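Local coordinates for putative GGDEF domain protein (Pseudomonas aeruginosa, PDB 7E6G) that probably catalyses the joining of two GTP molecules into cyclic di-GMP with release of diphosphate, and binds magnesium together with a GTP analogue, at residues M114-L119 / E234-T239; E124-H129 / T228-G233; R157-I162 / E182-L187. One frame throughout, in Å; residues are numbered along the deposited sequence.

Contact 1. Residues M114-L119 / E234-T239; sequences MLLERL and ETYSQT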
loop_
_atom_site.group_PDB
_atom_site.type_symbol
_atom_site.label_atom_id
_atom_site.label_comp_id
_atom_site.label_asym_id
_atom_site.label_seq_id
_atom_site.Cartn_x
_atom_site.Cartn_y
_atom_site.Cartn_z
ATOM N N MET A 114 -30.232 -15.849 17.536
ATOM C CA MET A 114 -30.219 -15.851 16.151
ATOM C C MET A 114 -31.523 -15.931 15.500
ATOM O O MET A 114 -31.720 -15.437 14.504
ATOM C CB MET A 114 -29.342 -16.861 15.652
ATOM C CG MET A 114 -28.554 -16.247 14.644
ATOM S SD MET A 114 -28.123 -17.335 13.418
ATOM C CE MET A 114 -29.580 -17.740 12.651
ATOM N N LEU A 115 -32.349 -16.711 16.060
ATOM C CA LEU A 115 -33.619 -16.938 15.657
ATOM C C LEU A 115 -34.508 -15.880 15.793
ATOM O O LEU A 115 -35.238 -15.692 15.024
ATOM C CB LEU A 115 -34.090 -18.169 16.321
ATOM C CG LEU A 115 -33.815 -19.115 15.251
ATOM C CD1 LEU A 115 -32.551 -19.858 15.257
ATOM C CD2 LEU A 115 -34.918 -19.927 14.913
ATOM N N LEU A 116 -34.445 -15.205 16.850
ATOM C CA LEU A 116 -35.175 -14.076 17.130
ATOM C C LEU A 116 -34.812 -12.950 16.263
ATOM O O LEU A 116 -35.547 -12.118 16.100
ATOM C CB LEU A 116 -34.967 -13.712 18.513
ATOM C CG LEU A 116 -35.660 -14.591 19.423
ATOM C CD1 LEU A 116 -35.504 -14.260 20.811
ATOM C CD2 LEU A 116 -37.066 -14.649 19.143
ATOM N N GLU A 117 -33.592 -12.803 15.947
ATOM C CA GLU A 117 -33.109 -11.823 15.121
ATOM C C GLU A 117 -33.504 -12.019 13.792
ATOM O O GLU A 117 -33.751 -11.144 13.193
ATOM C CB GLU A 117 -31.679 -11.720 15.370
ATOM C CG GLU A 117 -30.764 -11.266 14.319
ATOM C CD GLU A 117 -29.376 -11.487 14.778
ATOM O OE1 GLU A 117 -29.098 -11.343 15.987
ATOM O OE2 GLU A 117 -28.544 -11.790 13.939
ATOM N N ARG A 118 -33.514 -13.203 13.309
ATOM C CA ARG A 118 -33.973 -13.521 12.037
ATOM C C ARG A 118 -35.443 -13.496 11.966
ATOM O O ARG A 118 -35.978 -13.180 11.035
ATOM C CB ARG A 118 -33.300 -14.724 11.549
ATOM C CG ARG A 118 -33.815 -15.282 10.260
ATOM C CD ARG A 118 -33.427 -14.600 8.983
ATOM N NE ARG A 118 -33.756 -15.407 7.839
ATOM C CZ ARG A 118 -32.891 -16.188 7.256
ATOM N NH1 ARG A 118 -31.692 -16.264 7.723
ATOM N NH2 ARG A 118 -33.186 -16.901 6.233
ATOM N N LEU A 119 -36.109 -13.824 12.998
ATOM C CA LEU A 119 -37.567 -13.750 12.995
ATOM C C LEU A 119 -38.043 -12.311 12.849
ATOM O O LEU A 119 -39.012 -12.039 12.123
ATOM C CB LEU A 119 -38.136 -14.382 14.263
ATOM C CG LEU A 119 -38.512 -15.868 14.175
ATOM C CD1 LEU A 119 -38.433 -16.494 15.562
ATOM C CD2 LEU A 119 -39.888 -16.104 13.537
ATOM N N GLU A 234 -48.988 -9.127 12.204
ATOM C CA GLU A 234 -48.853 -9.840 13.457
ATOM C C GLU A 234 -47.374 -9.883 13.791
ATOM O O GLU A 234 -46.532 -9.993 12.893
ATOM C CB GLU A 234 -49.454 -11.226 13.307
ATOM C CG GLU A 234 -49.066 -12.254 14.316
ATOM C CD GLU A 234 -49.670 -13.608 13.949
ATOM O OE1 GLU A 234 -50.727 -13.954 14.546
ATOM O OE2 GLU A 234 -49.102 -14.308 13.066
ATOM N N THR A 235 -47.057 -9.737 15.069
ATOM C CA THR A 235 -45.666 -9.736 15.485
ATOM C C THR A 235 -45.101 -11.153 15.456
ATOM O O THR A 235 -45.842 -12.136 15.553
ATOM C CB THR A 235 -45.541 -9.132 16.877
ATOM O OG1 THR A 235 -44.226 -8.591 17.021
ATOM C CG2 THR A 235 -45.800 -10.186 17.953
ATOM N N TYR A 236 -43.774 -11.259 15.294
ATOM C CA TYR A 236 -43.139 -12.580 15.249
ATOM C C TYR A 236 -43.360 -13.363 16.541
ATOM O O TYR A 236 -43.357 -14.601 16.527
ATOM C CB TYR A 236 -41.634 -12.455 14.955
ATOM C CG TYR A 236 -40.807 -11.779 16.044
ATOM C CD1 TYR A 236 -40.360 -12.484 17.159
ATOM C CD2 TYR A 236 -40.462 -10.433 15.945
ATOM C CE1 TYR A 236 -39.609 -11.854 18.144
ATOM C CE2 TYR A 236 -39.715 -9.804 16.923
ATOM C CZ TYR A 236 -39.298 -10.513 18.016
ATOM O OH TYR A 236 -38.557 -9.889 18.988
ATOM N N SER A 237 -43.570 -12.668 17.661
ATOM C CA SER A 237 -43.819 -13.360 18.921
ATOM C C SER A 237 -45.177 -14.052 18.920
ATOM O O SER A 237 -45.332 -15.130 19.504
ATOM C CB SER A 237 -43.713 -12.380 20.089
ATOM O OG SER A 237 -43.745 -13.048 21.338
ATOM N N GLN A 238 -46.173 -13.453 18.268
ATOM C CA GLN A 238 -47.492 -14.078 18.229
ATOM C C GLN A 238 -47.491 -15.277 17.290
ATOM O O GLN A 238 -48.149 -16.293 17.564
ATOM C CB GLN A 238 -48.536 -13.048 17.824
ATOM C CG GLN A 238 -48.745 -11.982 18.881
ATOM C CD GLN A 238 -49.369 -10.712 18.326
ATOM O OE1 GLN A 238 -49.030 -10.262 17.227
ATOM N NE2 GLN A 238 -50.291 -10.129 19.087
ATOM N N THR A 239 -46.721 -15.188 16.201
ATOM C CA THR A 239 -46.429 -16.367 15.391
ATOM C C THR A 239 -45.817 -17.482 16.231
ATOM O O THR A 239 -46.279 -18.632 16.188
ATOM C CB THR A 239 -45.483 -16.012 14.253
ATOM O OG1 THR A 239 -45.854 -14.750 13.694
ATOM C CG2 THR A 239 -45.534 -17.086 13.185
HETATM O O HOH W 1 -35.426 -9.172 17.610
#

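Contact 2. Residues E124-H129 / T228-G233; sequences ERSQRH and TEHRIG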
loop_
_atom_site.group_PDB
_atom_site.type_symbol
_atom_site.label_atom_id
_atom_site.label_comp_id
_atom_site.label_asym_id
_atom_site.label_seq_id
_atom_site.Cartn_x
_atom_site.Cartn_y
_atom_site.Cartn_z
ATOM N N GLU A 124 -40.419 -8.347 8.990
ATOM C CA GLU A 124 -40.340 -7.141 8.169
ATOM C C GLU A 124 -40.409 -7.471 6.673
ATOM O O GLU A 124 -41.148 -6.819 5.919
ATOM C CB GLU A 124 -39.080 -6.345 8.524
ATOM C CG GLU A 124 -39.237 -5.508 9.814
ATOM C CD GLU A 124 -37.906 -5.172 10.495
ATOM O OE1 GLU A 124 -37.920 -4.793 11.695
ATOM O OE2 GLU A 124 -36.849 -5.274 9.831
ATOM N N ARG A 125 -39.784 -8.483 6.233
ATOM C CA ARG A 125 -39.832 -8.845 4.879
ATOM C C ARG A 125 -41.182 -9.219 4.455
ATOM O O ARG A 125 -41.480 -9.162 3.360
ATOM C CB ARG A 125 -38.905 -9.984 4.681
ATOM C CG ARG A 125 -38.467 -10.282 3.298
ATOM C CD ARG A 125 -37.677 -11.547 3.318
ATOM N NE ARG A 125 -36.500 -11.486 2.492
ATOM C CZ ARG A 125 -35.277 -11.165 2.891
ATOM N NH1 ARG A 125 -34.293 -11.090 2.010
ATOM N NH2 ARG A 125 -35.014 -10.887 4.134
ATOM N N SER A 126 -41.950 -9.793 5.314
ATOM C CA SER A 126 -43.302 -10.174 5.051
ATOM C C SER A 126 -44.220 -9.099 4.858
ATOM O O SER A 126 -45.193 -9.253 4.262
ATOM C CB SER A 126 -43.808 -11.035 6.126
ATOM O OG SER A 126 -43.237 -12.275 5.963
ATOM N N GLN A 127 -43.984 -8.057 5.586
ATOM C CA GLN A 127 -44.707 -6.885 5.463
ATOM C C GLN A 127 -44.598 -6.202 4.163
ATOM O O GLN A 127 -45.542 -6.003 3.584
ATOM C CB GLN A 127 -44.025 -6.004 6.422
ATOM C CG GLN A 127 -44.516 -6.301 7.762
ATOM C CD GLN A 127 -45.411 -5.234 8.298
ATOM O OE1 GLN A 127 -46.651 -5.305 8.203
ATOM N NE2 GLN A 127 -44.779 -4.212 8.890
ATOM N N ARG A 128 -43.418 -5.914 3.695
ATOM C CA ARG A 128 -43.218 -5.265 2.464
ATOM C C ARG A 128 -43.418 -6.006 1.253
ATOM O O ARG A 128 -44.127 -5.597 0.451
ATOM C CB ARG A 128 -41.863 -4.646 2.442
ATOM C CG ARG A 128 -41.723 -3.375 3.255
ATOM C CD ARG A 128 -40.409 -2.579 3.102
ATOM N NE ARG A 128 -40.626 -1.143 3.387
ATOM C CZ ARG A 128 -39.765 -0.317 3.974
ATOM N NH1 ARG A 128 -38.580 -0.709 4.372
ATOM N NH2 ARG A 128 -40.089 0.942 4.152
ATOM N N HIS A 129 -42.838 -7.145 1.157
ATOM C CA HIS A 129 -42.973 -7.949 -0.001
ATOM C C HIS A 129 -43.983 -8.983 0.032
ATOM O O HIS A 129 -44.139 -9.650 -0.918
ATOM C CB HIS A 129 -41.705 -8.462 -0.476
ATOM C CG HIS A 129 -40.610 -7.492 -0.318
ATOM N ND1 HIS A 129 -40.264 -6.989 0.892
ATOM C CD2 HIS A 129 -39.770 -6.940 -1.202
ATOM C CE1 HIS A 129 -39.258 -6.165 0.760
ATOM N NE2 HIS A 129 -38.936 -6.124 -0.506
ATOM N N THR A 228 -47.129 -23.470 12.159
ATOM C CA THR A 228 -48.008 -22.410 11.689
ATOM C C THR A 228 -47.366 -21.630 10.558
ATOM O O THR A 228 -46.162 -21.705 10.305
ATOM C CB THR A 228 -48.376 -21.388 12.769
ATOM O OG1 THR A 228 -49.513 -20.644 12.317
ATOM C CG2 THR A 228 -47.238 -20.399 12.985
ATOM N N GLU A 229 -48.205 -20.844 9.900
ATOM C CA GLU A 229 -47.772 -19.850 8.935
ATOM C C GLU A 229 -47.819 -18.464 9.557
ATOM O O GLU A 229 -48.687 -18.153 10.380
ATOM C CB GLU A 229 -48.658 -19.860 7.701
ATOM C CG GLU A 229 -48.045 -19.168 6.531
ATOM C CD GLU A 229 -48.945 -19.233 5.332
ATOM O OE1 GLU A 229 -48.649 -18.552 4.325
ATOM O OE2 GLU A 229 -49.929 -20.005 5.389
ATOM N N HIS A 230 -46.883 -17.624 9.158
ATOM C CA HIS A 230 -46.932 -16.258 9.634
ATOM C C HIS A 230 -48.103 -15.508 9.002
ATOM O O HIS A 230 -48.190 -15.399 7.774
ATOM C CB HIS A 230 -45.640 -15.528 9.334
ATOM C CG HIS A 230 -45.742 -14.077 9.642
ATOM N ND1 HIS A 230 -45.999 -13.619 10.916
ATOM C CD2 HIS A 230 -45.715 -12.987 8.843
ATOM C CE1 HIS A 230 -46.081 -12.303 10.895
ATOM N NE2 HIS A 230 -45.911 -11.894 9.650
ATOM N N ARG A 231 -48.983 -14.964 9.842
ATOM C CA ARG A 231 -50.102 -14.140 9.397
ATOM C C ARG A 231 -49.679 -12.673 9.399
ATOM O O ARG A 231 -49.253 -12.151 10.431
ATOM C CB ARG A 231 -51.307 -14.369 10.305
ATOM C CG ARG A 231 -51.667 -15.851 10.421
ATOM C CD ARG A 231 -52.783 -16.133 11.435
ATOM N NE ARG A 231 -52.998 -17.572 11.606
ATOM C CZ ARG A 231 -53.878 -18.114 12.450
ATOM N NH1 ARG A 231 -54.646 -17.337 13.216
ATOM N NH2 ARG A 231 -53.986 -19.438 12.519
ATOM N N ILE A 232 -49.790 -12.005 8.248
ATOM C CA ILE A 232 -49.281 -10.637 8.128
ATOM C C ILE A 232 -50.101 -9.680 8.999
ATOM O O ILE A 232 -51.314 -9.841 9.186
ATOM C CB ILE A 232 -49.264 -10.191 6.652
ATOM C CG1 ILE A 232 -48.228 -11.004 5.861
ATOM C CG2 ILE A 232 -48.939 -8.708 6.526
ATOM C CD1 ILE A 232 -48.247 -10.737 4.359
ATOM N N GLY A 233 -49.423 -8.679 9.556
ATOM C CA GLY A 233 -50.061 -7.796 10.508
ATOM C C GLY A 233 -49.982 -8.306 11.919
ATOM O O GLY A 233 -50.822 -7.954 12.756
#

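Contact 3. Residues R157-I162 / E182-L187; sequences RVLVEI and EEFLLL. With MG (magnesium ion), chain G; G2P (phosphomethylphosphonic acid guanylate ester), chain H.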
loop_
_atom_site.group_PDB
_atom_site.type_symbol
_atom_site.label_atom_id
_atom_site.label_comp_id
_atom_site.label_asym_id
_atom_site.label_seq_id
_atom_site.Cartn_x
_atom_site.Cartn_y
_atom_site.Cartn_z
ATOM N N ARG A 157 -25.689 -36.454 23.086
ATOM C CA ARG A 157 -25.419 -37.079 21.798
ATOM C C ARG A 157 -26.687 -37.187 20.974
ATOM O O ARG A 157 -26.686 -36.899 19.771
ATOM C CB ARG A 157 -24.777 -38.442 22.017
ATOM C CG ARG A 157 -23.397 -38.272 22.610
ATOM C CD ARG A 157 -22.375 -39.081 21.868
ATOM N NE ARG A 157 -22.502 -40.474 22.264
ATOM C CZ ARG A 157 -22.906 -41.453 21.457
ATOM N NH1 ARG A 157 -23.226 -41.206 20.179
ATOM N NH2 ARG A 157 -22.987 -42.685 21.939
ATOM N N VAL A 158 -27.790 -37.565 21.620
ATOM C CA VAL A 158 -29.064 -37.681 20.922
ATOM C C VAL A 158 -29.457 -36.344 20.303
ATOM O O VAL A 158 -29.868 -36.278 19.139
ATOM C CB VAL A 158 -30.142 -38.211 21.884
ATOM C CG1 VAL A 158 -31.535 -37.952 21.321
ATOM C CG2 VAL A 158 -29.945 -39.684 22.112
ATOM N N LEU A 159 -29.337 -35.266 21.069
ATOM C CA LEU A 159 -29.691 -33.945 20.560
ATOM C C LEU A 159 -28.786 -33.530 19.407
ATOM O O LEU A 159 -29.254 -32.923 18.434
ATOM C CB LEU A 159 -29.624 -32.917 21.692
ATOM C CG LEU A 159 -30.729 -33.020 22.738
ATOM C CD1 LEU A 159 -30.508 -31.995 23.807
ATOM C CD2 LEU A 159 -32.088 -32.819 22.089
ATOM N N VAL A 160 -27.488 -33.842 19.491
ATOM C CA VAL A 160 -26.601 -33.547 18.364
ATOM C C VAL A 160 -27.077 -34.288 17.123
ATOM O O VAL A 160 -27.137 -33.726 16.026
ATOM C CB VAL A 160 -25.134 -33.892 18.700
ATOM C CG1 VAL A 160 -24.292 -33.955 17.430
ATOM C CG2 VAL A 160 -24.530 -32.885 19.668
ATOM N N GLU A 161 -27.436 -35.556 17.275
ATOM C CA GLU A 161 -27.837 -36.338 16.110
ATOM C C GLU A 161 -29.154 -35.840 15.530
ATOM O O GLU A 161 -29.354 -35.846 14.304
ATOM C CB GLU A 161 -27.943 -37.805 16.493
ATOM C CG GLU A 161 -26.603 -38.455 16.693
ATOM C CD GLU A 161 -25.924 -38.732 15.382
ATOM O OE1 GLU A 161 -26.112 -39.861 14.857
ATOM O OE2 GLU A 161 -25.206 -37.825 14.886
ATOM N N ILE A 162 -30.075 -35.429 16.401
ATOM C CA ILE A 162 -31.307 -34.817 15.930
ATOM C C ILE A 162 -30.983 -33.572 15.122
ATOM O O ILE A 162 -31.549 -33.352 14.041
ATOM C CB ILE A 162 -32.243 -34.518 17.115
ATOM C CG1 ILE A 162 -32.861 -35.825 17.624
ATOM C CG2 ILE A 162 -33.346 -33.551 16.716
ATOM C CD1 ILE A 162 -33.686 -35.682 18.872
ATOM N N GLU A 182 -34.680 -29.225 24.892
ATOM C CA GLU A 182 -34.977 -30.273 23.926
ATOM C C GLU A 182 -36.071 -29.795 22.978
ATOM O O GLU A 182 -36.955 -30.556 22.573
ATOM C CB GLU A 182 -35.372 -31.574 24.633
ATOM C CG GLU A 182 -36.006 -31.369 26.013
ATOM C CD GLU A 182 -37.527 -31.541 25.995
ATOM O OE1 GLU A 182 -38.250 -30.558 26.293
ATOM O OE2 GLU A 182 -38.004 -32.658 25.686
ATOM N N GLU A 183 -36.032 -28.513 22.633
ATOM C CA GLU A 183 -36.948 -27.919 21.672
ATOM C C GLU A 183 -36.142 -27.293 20.544
ATOM O O GLU A 183 -35.048 -26.754 20.770
ATOM C CB GLU A 183 -37.840 -26.856 22.313
ATOM C CG GLU A 183 -38.769 -27.369 23.382
ATOM C CD GLU A 183 -39.116 -26.289 24.397
ATOM O OE1 GLU A 183 -38.213 -25.837 25.145
ATOM O OE2 GLU A 183 -40.293 -25.872 24.435
ATOM N N PHE A 184 -36.689 -27.358 19.335
ATOM C CA PHE A 184 -36.063 -26.790 18.155
ATOM C C PHE A 184 -37.092 -25.961 17.398
ATOM O O PHE A 184 -38.270 -26.318 17.333
ATOM C CB PHE A 184 -35.501 -27.877 17.226
ATOM C CG PHE A 184 -34.423 -28.742 17.844
ATOM C CD1 PHE A 184 -34.753 -29.877 18.573
ATOM C CD2 PHE A 184 -33.076 -28.438 17.659
ATOM C CE1 PHE A 184 -33.778 -30.674 19.113
ATOM C CE2 PHE A 184 -32.083 -29.245 18.206
ATOM C CZ PHE A 184 -32.434 -30.363 18.935
ATOM N N LEU A 185 -36.645 -24.860 16.821
ATOM C CA LEU A 185 -37.505 -23.990 16.039
ATOM C C LEU A 185 -37.006 -23.998 14.606
ATOM O O LEU A 185 -35.862 -23.612 14.337
ATOM C CB LEU A 185 -37.531 -22.570 16.607
ATOM C CG LEU A 185 -38.569 -21.685 15.921
ATOM C CD1 LEU A 185 -39.968 -22.272 16.009
ATOM C CD2 LEU A 185 -38.558 -20.287 16.520
ATOM N N LEU A 186 -37.846 -24.469 13.699
ATOM C CA LEU A 186 -37.589 -24.430 12.271
ATOM C C LEU A 186 -38.236 -23.163 11.720
ATOM O O LEU A 186 -39.426 -22.923 11.949
ATOM C CB LEU A 186 -38.161 -25.679 11.593
ATOM C CG LEU A 186 -37.338 -26.985 11.530
ATOM C CD1 LEU A 186 -36.633 -27.350 12.850
ATOM C CD2 LEU A 186 -38.210 -28.148 11.082
ATOM N N LEU A 187 -37.451 -22.343 11.032
ATOM C CA LEU A 187 -37.958 -21.209 10.278
ATOM C C LEU A 187 -37.767 -21.490 8.794
ATOM O O LEU A 187 -36.630 -21.641 8.315
ATOM C CB LEU A 187 -37.260 -19.916 10.678
ATOM C CG LEU A 187 -37.636 -18.714 9.811
ATOM C CD1 LEU A 187 -38.940 -18.135 10.240
ATOM C CD2 LEU A 187 -36.559 -17.666 9.946
HETATM MG MG MG G . -39.914 -33.143 25.771
HETATM P PG G2P H . -42.594 -34.914 26.832
HETATM O O1G G2P H . -42.620 -34.003 25.893
HETATM O O2G G2P H . -42.606 -36.125 26.356
HETATM O O3G G2P H . -43.445 -34.718 27.839
HETATM O O3B G2P H . -41.209 -34.610 27.405
HETATM P PB G2P H . -40.137 -35.162 28.411
HETATM O O1B G2P H . -39.109 -35.291 27.629
HETATM O O2B G2P H . -40.487 -36.243 29.101
HETATM C C3A G2P H . -39.770 -34.020 29.659
HETATM P PA G2P H . -39.483 -32.420 29.446
HETATM O O1A G2P H . -40.497 -32.301 30.389
HETATM O O2A G2P H . -39.738 -32.525 28.034
HETATM O "O5'" G2P H . -38.146 -32.815 29.954
HETATM C "C5'" G2P H . -36.985 -32.889 29.136
HETATM C "C4'" G2P H . -35.735 -33.081 29.934
HETATM O "O4'" G2P H . -34.869 -32.385 29.234
HETATM C "C3'" G2P H . -35.771 -32.255 31.105
HETATM O "O3'" G2P H . -35.741 -33.093 32.193
HETATM C "C2'" G2P H . -34.530 -31.472 30.938
HETATM O "O2'" G2P H . -33.781 -31.288 32.066
HETATM C "C1'" G2P H . -33.814 -32.280 30.018
HETATM N N9 G2P H . -32.797 -31.559 29.351
HETATM C C8 G2P H . -32.946 -30.293 29.144
HETATM N N7 G2P H . -31.916 -29.810 28.526
HETATM C C5 G2P H . -31.104 -30.751 28.315
HETATM C C6 G2P H . -29.943 -30.777 27.711
HETATM O O6 G2P H . -29.414 -29.823 27.237
HETATM N N1 G2P H . -29.276 -31.970 27.614
HETATM C C2 G2P H . -29.837 -33.065 28.156
HETATM N N2 G2P H . -29.225 -34.124 28.048
HETATM N N3 G2P H . -31.009 -32.979 28.763
HETATM C C4 G2P H . -31.657 -31.846 28.823
#

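Contact 1. Residues M114-L119 / E234-T239
Two helices that lie on the same face of the GGDEF-domain sheet meet where Tyr236, in the first turn of helix 236-252, packs against Leu116 and Leu119 of helix 112-128. No direct hydrogen bond joins the segments, so the evidence for the contact is apolar. Leu119 supplies its CB, which lies 4.1 Å from Tyr236 CB and sits obliquely by the root of the ring. Farther out, the branch tip Leu116 CD2 reaches Tyr236 CE1 at 3.9 Å, and the two side chains cross at about a right angle. The leucines are three residues apart and therefore offer adjacent positions on one side of their helix, meeting the tyrosine at two points along its length. Tyr236 places CG between its backbone N and carbonyl carbon (chi1 66°), which directs the ring along the leucine side of the neighbouring helix. A water bridges Leu116 O and Tyr236 OH, but both of its bonds are weak. At the start of helix 236-252, Thr235 occupies the N-cap position without a capping bond from its own side chain. Its backbone is held from the other direction: Thr235 N donates to Gln238 OE1 at 3.0 Å, in the carbonyl plane. Beneath the helix pair, Leu119 rests on Leu185 and Leu187 of strand 183-188 and on Leu135 of strand 134-140, while Leu116 and Tyr236 also pack on Arg164 and Ser168, respectively, of a second subunit.

Contact 2. Residues E124-H129 / T228-G233
Ser126 and Ile232 bury the largest areas here, and they meet through the serine backbone as well as its side chain. Ile232 CD1 lies 3.4 Å from Ser126 O, while Ile232 CG1 comes within 4.4 Å of Ser126 CB, so the long branch of the isoleucine runs alongside the last turn of helix 112-128. That branch takes CG1 anti to the carbonyl carbon (chi1 -67°); the other branch, CG2, faces the next helix residue, where Gln127 OE1 is a loose neighbour at 4.4 Å. Ser126 also meets His230: Ser126 CB is 3.9 Å from His230 CD2, approaching the ring obliquely. The serine hydroxyl does not bond to the histidine. Ser126 OG is instead within hydrogen-bonding geometry of two backbone carbonyls, Gln131 O and Glu122 O; a hydroxyl with one proton can donate to only one of them at a time. The bond to Gln131 O ties the end of the helix to the loop that follows; Glu122 O lies one turn back in the same helix. The segment 228-233 is the exit from strand 223-229, an inner strand of the GGDEF-domain sheet, antiparallel to the central strand 134-140; backbone bonding to that side persists past the strand end, since His230 still pairs with Tyr133. The imidazole is fixed on several sides. Its ring stacks with that of Tyr133, ND1 is probably hydrogen-bonded to Thr239, and the backbone Ile232 N lies 4.0 Å above one face, offset toward the rim. Gly233 then turns the chain with a positive phi (88°). Ser126, Gln127 and Ile232 also touch a neighbouring molecule of the crystal, which may influence the exposed amide of Gln127.

Contact 3. Residues R157-I162 / E182-L187
The phenyl ring of Phe184 meets Leu159 and Ile162 of helix 152-168 at its outer end, through CE1 and CZ. Leu159 CD2 approaches the ring edge near its plane, 4.0 Å from Phe184 CZ, whereas Ile162 CG2 comes in obliquely, 3.8 Å from Phe184 CE1. With CG anti to the carbonyl carbon (chi1 -61°), the phenylalanine projects from strand 183-188 toward the helix. Leu159 divides its two methyls between protein and nucleotide: CD2 also lies 4.3 Å from Glu182 CA, while CD1 is 4.0 Å from N1 of the bound nucleotide's guanine. Glu182 begins in this apolar patch, but its chain bends at chi2 (103°) and carries the carboxylate away from the helix to the magnesium ion. There OE2 binds the metal at 2.0 Å; OE1 of Glu182, 3.1 Å from it, is not a ligand, so the grip is through one oxygen. Asp139 OD1, Val140 O and the nucleotide atoms O2A and O3B complete the observed coordination. One helix thus packs at the base side of the nucleotide, while Glu182, just before the strand, holds the magnesium ion to which the phosphate oxygens also bind. Residues 180-184, Gly-Gly-Glu-Glu-Phe, form the GGDEF signature in its GGEEF variant, placed as in diguanylate cyclases at the turn between antiparallel strands 175-178 and 183-188.

Overall arrangement
All three contacts lie around the one mixed sheet: helix against helix in contact 1, helix end against a strand exit in contact 2, helix against strand in contact 3. Contacts 1 and 2 share helix 112-128, their centres 10 Å apart, and touch where Thr239 CG2 packs 3.7 Å from Thr228 CG2. Contact 1 meets contact 3, 19 Å away between centres, through strand 183-188: Arg118 CG lies 3.6 Å from Leu187 CD2, on the face of the strand that Phe184 does not use. Contacts 2 and 3 do not touch; their nearest atoms are about 7 Å apart. Only contact 3 holds a residue of the magnesium and nucleotide site; contacts 1 and 2 lie away from it.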